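Lectin (Lotus tetragonolobus, PDB 2EIG) probably binds L-fucose-containing sugars as a calcium- and manganese-containing legume lectin of the seed. Local coordinates at residues R38-I51 / F85-Q98. Sequence-based numbering, arbitrary orientation.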
loop_
_atom_site.group_PDB
_atom_site.type_symbol
_atom_site.label_atom_id
_atom_site.label_comp_id
_atom_site.label_asym_id
_atom_site.label_seq_id
_atom_site.Cartn_x
_atom_site.Cartn_y
_atom_site.Cartn_z
ATOM N N ARG A 38 8.018 37.078 9.445
ATOM C CA ARG A 38 8.274 35.831 8.750
ATOM C C ARG A 38 9.404 35.096 9.433
ATOM O O ARG A 38 10.497 35.641 9.682
ATOM C CB ARG A 38 8.690 36.081 7.299
ATOM C CG ARG A 38 7.625 36.824 6.485
ATOM C CD ARG A 38 8.138 37.176 5.132
ATOM N NE ARG A 38 7.080 37.812 4.346
ATOM C CZ ARG A 38 7.250 38.360 3.144
ATOM N NH1 ARG A 38 8.449 38.358 2.570
ATOM N NH2 ARG A 38 6.203 38.898 2.495
ATOM N N THR A 39 9.162 33.842 9.748
ATOM C CA THR A 39 10.256 33.056 10.251
ATOM C C THR A 39 10.351 31.771 9.463
ATOM O O THR A 39 9.393 31.305 8.910
ATOM C CB THR A 39 10.123 32.732 11.771
ATOM O OG1 THR A 39 8.931 31.957 11.970
ATOM C CG2 THR A 39 10.102 34.028 12.606
ATOM N N THR A 40 11.553 31.236 9.433
ATOM C CA THR A 40 11.783 29.872 9.033
ATOM C C THR A 40 12.696 29.302 10.072
ATOM O O THR A 40 13.670 29.942 10.432
ATOM C CB THR A 40 12.480 29.786 7.675
ATOM O OG1 THR A 40 11.691 30.519 6.735
ATOM C CG2 THR A 40 12.645 28.307 7.235
ATOM N N SER A 41 12.384 28.080 10.498
ATOM C CA SER A 41 13.110 27.352 11.516
ATOM C C SER A 41 13.264 25.910 11.095
ATOM O O SER A 41 12.274 25.263 10.720
ATOM C CB SER A 41 12.246 27.313 12.801
ATOM O OG SER A 41 11.990 28.633 13.247
ATOM N N HIS A 42 14.482 25.404 11.251
ATOM C CA HIS A 42 14.826 24.007 11.122
ATOM C C HIS A 42 15.421 23.556 12.439
ATOM O O HIS A 42 16.157 24.291 13.059
ATOM C CB HIS A 42 15.880 23.851 10.043
ATOM C CG HIS A 42 15.299 23.774 8.676
ATOM N ND1 HIS A 42 15.928 23.124 7.638
ATOM C CD2 HIS A 42 14.090 24.159 8.212
ATOM C CE1 HIS A 42 15.149 23.171 6.570
ATOM N NE2 HIS A 42 14.025 23.787 6.896
ATOM N N ALA A 43 15.072 22.363 12.871
ATOM C CA ALA A 43 15.704 21.749 14.036
ATOM C C ALA A 43 15.905 20.305 13.618
ATOM O O ALA A 43 14.929 19.538 13.435
ATOM C CB ALA A 43 14.807 21.838 15.269
ATOM N N LEU A 44 17.164 19.949 13.414
ATOM C CA LEU A 44 17.495 18.628 12.870
ATOM C C LEU A 44 18.219 17.833 13.919
ATOM O O LEU A 44 19.041 18.382 14.663
ATOM C CB LEU A 44 18.418 18.779 11.659
ATOM C CG LEU A 44 17.913 19.739 10.560
ATOM C CD1 LEU A 44 18.875 19.647 9.394
ATOM C CD2 LEU A 44 16.493 19.394 10.097
ATOM N N TYR A 45 17.987 16.531 13.945
ATOM C CA TYR A 45 18.899 15.675 14.651
ATOM C C TYR A 45 20.309 15.913 14.051
ATOM O O TYR A 45 20.473 15.982 12.828
ATOM C CB TYR A 45 18.476 14.213 14.580
ATOM C CG TYR A 45 19.358 13.297 15.376
ATOM C CD1 TYR A 45 19.523 13.480 16.773
ATOM C CD2 TYR A 45 20.004 12.219 14.753
ATOM C CE1 TYR A 45 20.329 12.622 17.505
ATOM C CE2 TYR A 45 20.823 11.340 15.492
ATOM C CZ TYR A 45 20.982 11.569 16.848
ATOM O OH TYR A 45 21.746 10.728 17.582
ATOM N N ALA A 46 21.321 16.043 14.914
ATOM C CA ALA A 46 22.635 16.459 14.412
ATOM C C ALA A 46 23.524 15.368 13.794
ATOM O O ALA A 46 24.667 15.637 13.459
ATOM C CB ALA A 46 23.389 17.233 15.493
ATOM N N THR A 47 23.023 14.148 13.649
ATOM C CA THR A 47 23.819 13.078 13.053
ATOM C C THR A 47 23.110 12.585 11.842
ATOM O O THR A 47 21.876 12.406 11.893
ATOM C CB THR A 47 24.023 11.890 14.054
ATOM O OG1 THR A 47 24.320 12.403 15.359
ATOM C CG2 THR A 47 25.158 10.906 13.585
ATOM N N PRO A 48 23.855 12.295 10.752
ATOM C CA PRO A 48 23.133 11.801 9.576
ATOM C C PRO A 48 22.383 10.548 9.960
ATOM O O PRO A 48 22.846 9.777 10.822
ATOM C CB PRO A 48 24.259 11.462 8.589
ATOM C CG PRO A 48 25.371 12.338 8.982
ATOM C CD PRO A 48 25.307 12.384 10.484
ATOM N N VAL A 49 21.208 10.352 9.381
ATOM C CA VAL A 49 20.489 9.086 9.594
ATOM C C VAL A 49 20.661 8.224 8.319
ATOM O O VAL A 49 20.332 8.667 7.248
ATOM C CB VAL A 49 18.973 9.289 9.945
ATOM C CG1 VAL A 49 18.307 7.935 10.295
ATOM C CG2 VAL A 49 18.807 10.272 11.137
ATOM N N PRO A 50 21.181 6.992 8.461
ATOM C CA PRO A 50 21.284 6.141 7.297
ATOM C C PRO A 50 19.925 5.495 7.018
ATOM O O PRO A 50 19.348 4.837 7.899
ATOM C CB PRO A 50 22.355 5.127 7.686
ATOM C CG PRO A 50 22.502 5.231 9.176
ATOM C CD PRO A 50 21.674 6.330 9.687
ATOM N N ILE A 51 19.379 5.723 5.832
ATOM C CA ILE A 51 18.028 5.219 5.570
ATOM C C ILE A 51 17.981 4.139 4.528
ATOM O O ILE A 51 16.930 3.572 4.241
ATOM C CB ILE A 51 17.053 6.324 5.161
ATOM C CG1 ILE A 51 17.687 7.208 4.081
ATOM C CG2 ILE A 51 16.518 7.042 6.427
ATOM C CD1 ILE A 51 16.723 7.864 3.217
ATOM N N PHE A 85 10.282 16.041 8.758
ATOM C CA PHE A 85 10.846 15.777 7.451
ATOM C C PHE A 85 12.211 15.058 7.448
ATOM O O PHE A 85 13.025 15.174 8.390
ATOM C CB PHE A 85 10.878 17.039 6.538
ATOM C CG PHE A 85 12.042 18.012 6.778
ATOM C CD1 PHE A 85 12.953 18.251 5.778
ATOM C CD2 PHE A 85 12.144 18.767 7.958
ATOM C CE1 PHE A 85 14.000 19.197 5.921
ATOM C CE2 PHE A 85 13.216 19.703 8.138
ATOM C CZ PHE A 85 14.122 19.933 7.112
ATOM N N LEU A 86 12.376 14.262 6.397
ATOM C CA LEU A 86 13.626 13.706 5.942
ATOM C C LEU A 86 14.061 14.454 4.702
ATOM O O LEU A 86 13.241 14.710 3.758
ATOM C CB LEU A 86 13.455 12.238 5.539
ATOM C CG LEU A 86 13.353 11.215 6.672
ATOM C CD1 LEU A 86 12.118 11.487 7.505
ATOM C CD2 LEU A 86 13.238 9.817 6.046
ATOM N N ALA A 87 15.334 14.794 4.687
ATOM C CA ALA A 87 15.951 15.493 3.555
ATOM C C ALA A 87 17.422 15.046 3.428
ATOM O O ALA A 87 18.022 14.641 4.434
ATOM C CB ALA A 87 15.854 16.957 3.729
ATOM N N PRO A 88 17.996 15.150 2.209
ATOM C CA PRO A 88 19.364 14.801 1.991
ATOM C C PRO A 88 20.218 15.419 3.056
ATOM O O PRO A 88 20.123 16.616 3.351
ATOM C CB PRO A 88 19.668 15.453 0.617
ATOM C CG PRO A 88 18.398 15.232 -0.103
ATOM C CD PRO A 88 17.393 15.668 0.962
ATOM N N TRP A 89 21.040 14.600 3.675
ATOM C CA TRP A 89 21.992 15.167 4.629
ATOM C C TRP A 89 22.860 16.263 3.943
ATOM O O TRP A 89 23.279 16.116 2.796
ATOM C CB TRP A 89 22.811 14.088 5.326
ATOM C CG TRP A 89 23.704 14.700 6.343
ATOM C CD1 TRP A 89 25.026 15.026 6.183
ATOM C CD2 TRP A 89 23.333 15.130 7.665
ATOM N NE1 TRP A 89 25.507 15.602 7.337
ATOM C CE2 TRP A 89 24.493 15.675 8.265
ATOM C CE3 TRP A 89 22.125 15.120 8.399
ATOM C CZ2 TRP A 89 24.482 16.186 9.585
ATOM C CZ3 TRP A 89 22.131 15.605 9.698
ATOM C CH2 TRP A 89 23.302 16.104 10.287
ATOM N N GLY A 90 23.080 17.367 4.645
ATOM C CA GLY A 90 23.672 18.542 4.047
ATOM C C GLY A 90 22.620 19.532 3.539
ATOM O O GLY A 90 23.009 20.570 3.019
ATOM N N THR A 91 21.313 19.176 3.649
ATOM C CA THR A 91 20.105 20.081 3.570
ATOM C C THR A 91 20.485 21.439 4.228
ATOM O O THR A 91 21.064 21.450 5.310
ATOM C CB THR A 91 18.661 19.370 4.257
ATOM O OG1 THR A 91 17.831 20.276 5.033
ATOM C CG2 THR A 91 18.877 18.196 5.212
ATOM N N GLU A 92 20.264 22.570 3.549
ATOM C CA GLU A 92 20.160 23.854 4.276
ATOM C C GLU A 92 18.737 24.311 4.054
ATOM O O GLU A 92 18.021 23.693 3.261
ATOM C CB GLU A 92 21.149 24.926 3.769
ATOM C CG GLU A 92 22.645 24.638 4.016
ATOM C CD GLU A 92 22.990 24.450 5.469
ATOM O OE1 GLU A 92 24.107 23.948 5.727
ATOM O OE2 GLU A 92 22.177 24.790 6.357
ATOM N N ILE A 93 18.312 25.348 4.767
ATOM C CA ILE A 93 17.012 25.938 4.573
ATOM C C ILE A 93 16.975 26.363 3.111
ATOM O O ILE A 93 17.830 27.120 2.674
ATOM C CB ILE A 93 16.815 27.141 5.508
ATOM C CG1 ILE A 93 16.663 26.640 6.969
ATOM C CG2 ILE A 93 15.653 28.082 5.024
ATOM C CD1 ILE A 93 16.551 27.745 7.995
ATOM N N PRO A 94 16.013 25.839 2.338
ATOM C CA PRO A 94 16.098 26.170 0.901
ATOM C C PRO A 94 15.776 27.625 0.580
ATOM O O PRO A 94 15.002 28.312 1.332
ATOM C CB PRO A 94 15.108 25.197 0.235
ATOM C CG PRO A 94 14.761 24.170 1.363
ATOM C CD PRO A 94 14.877 24.947 2.628
ATOM N N PRO A 95 16.344 28.112 -0.540
ATOM C CA PRO A 95 15.909 29.416 -1.082
ATOM C C PRO A 95 14.409 29.375 -1.325
ATOM O O PRO A 95 13.876 28.287 -1.498
ATOM C CB PRO A 95 16.640 29.489 -2.437
ATOM C CG PRO A 95 17.745 28.581 -2.331
ATOM C CD PRO A 95 17.398 27.494 -1.349
ATOM N N ASN A 96 13.710 30.519 -1.326
ATOM C CA ASN A 96 12.272 30.553 -1.743
ATOM C C ASN A 96 11.319 29.565 -1.028
ATOM O O ASN A 96 10.294 29.104 -1.583
ATOM C CB ASN A 96 12.152 30.405 -3.267
ATOM C CG ASN A 96 13.332 30.997 -3.999
ATOM O OD1 ASN A 96 14.173 30.262 -4.539
ATOM N ND2 ASN A 96 13.432 32.311 -4.006
ATOM N N SER A 97 11.658 29.261 0.231
ATOM C CA SER A 97 10.888 28.335 1.054
ATOM C C SER A 97 10.043 28.992 2.174
ATOM O O SER A 97 9.527 28.310 3.046
ATOM C CB SER A 97 11.817 27.273 1.626
ATOM O OG SER A 97 12.837 27.848 2.445
ATOM N N GLN A 98 9.912 30.322 2.145
ATOM C CA GLN A 98 9.143 31.043 3.180
ATOM C C GLN A 98 7.679 30.693 3.171
ATOM O O GLN A 98 7.154 30.147 2.175
ATOM C CB GLN A 98 9.363 32.558 3.100
ATOM C CG GLN A 98 10.760 32.985 3.573
ATOM C CD GLN A 98 10.852 34.483 3.705
ATOM O OE1 GLN A 98 11.095 35.020 4.811
ATOM N NE2 GLN A 98 10.585 35.181 2.598
HETATM O O HOH W 1 12.754 30.026 4.250
HETATM O O HOH W 2 11.797 33.361 6.982
HETATM O O HOH W 3 18.418 22.173 6.921
#
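His42 lies between Ile93 and Phe85, which meet its imidazole from opposite faces. Ile93 CG1 sits over the centre of the ring, 3.6 Å from its centroid and 8° off the normal, a CH-pi contact. On the other face Phe85 points its edge at the imidazole in a T-shaped pair, CZ coming within 3.4 Å of His42 CE1 with the planes 61° apart. With chi1 at 81°, Phe85 CG is set between the backbone N and the carbonyl carbon, and the phenyl reaches both His42 and Leu44, whose CD2 methyl is 3.8 Å from Phe85 CE2.

Both imidazole nitrogens are engaged: NE2 is hydrogen-bonded to the carbonyl of Gly103, while ND1 meets a water 2.8 Å away in the ring plane. The link from this water to Thr91 OG1 is less certain, because the Thr91 side chain is strained in the model.

Toward Arg38 the contact becomes wetter. Thr40 and Ile93 touch tip to tip through their CG2 methyls, and Thr40 OG1 holds two waters, one passing to Ser97 OG and the other to Gln98 OE1. The Gln98 amide stands nearly perpendicular to the Arg38 guanidinium, its OE1 lying 3.6 Å from Arg38 CB.

At the far end, beyond strand 39-45, Pro48 lies on the indole of Trp89, its CG 3.5 Å from the centroid of the five-membered ring, while the carbonyl O of Tyr45 approaches the indole edge.

The loop after strand 81-88 thus covers the face of strand 39-45 that carries Thr40, His42 and Leu44; strand 199-208 lies between strands 39-50 and 81-88 in the seven-stranded sheet of this legume lectin fold. With no direct hydrogen bond between the segments, adhesion rests on CH-pi, aromatic and methyl contacts, with waters bridging the polar groups, and His42 is fixed by both its faces and its nitrogens.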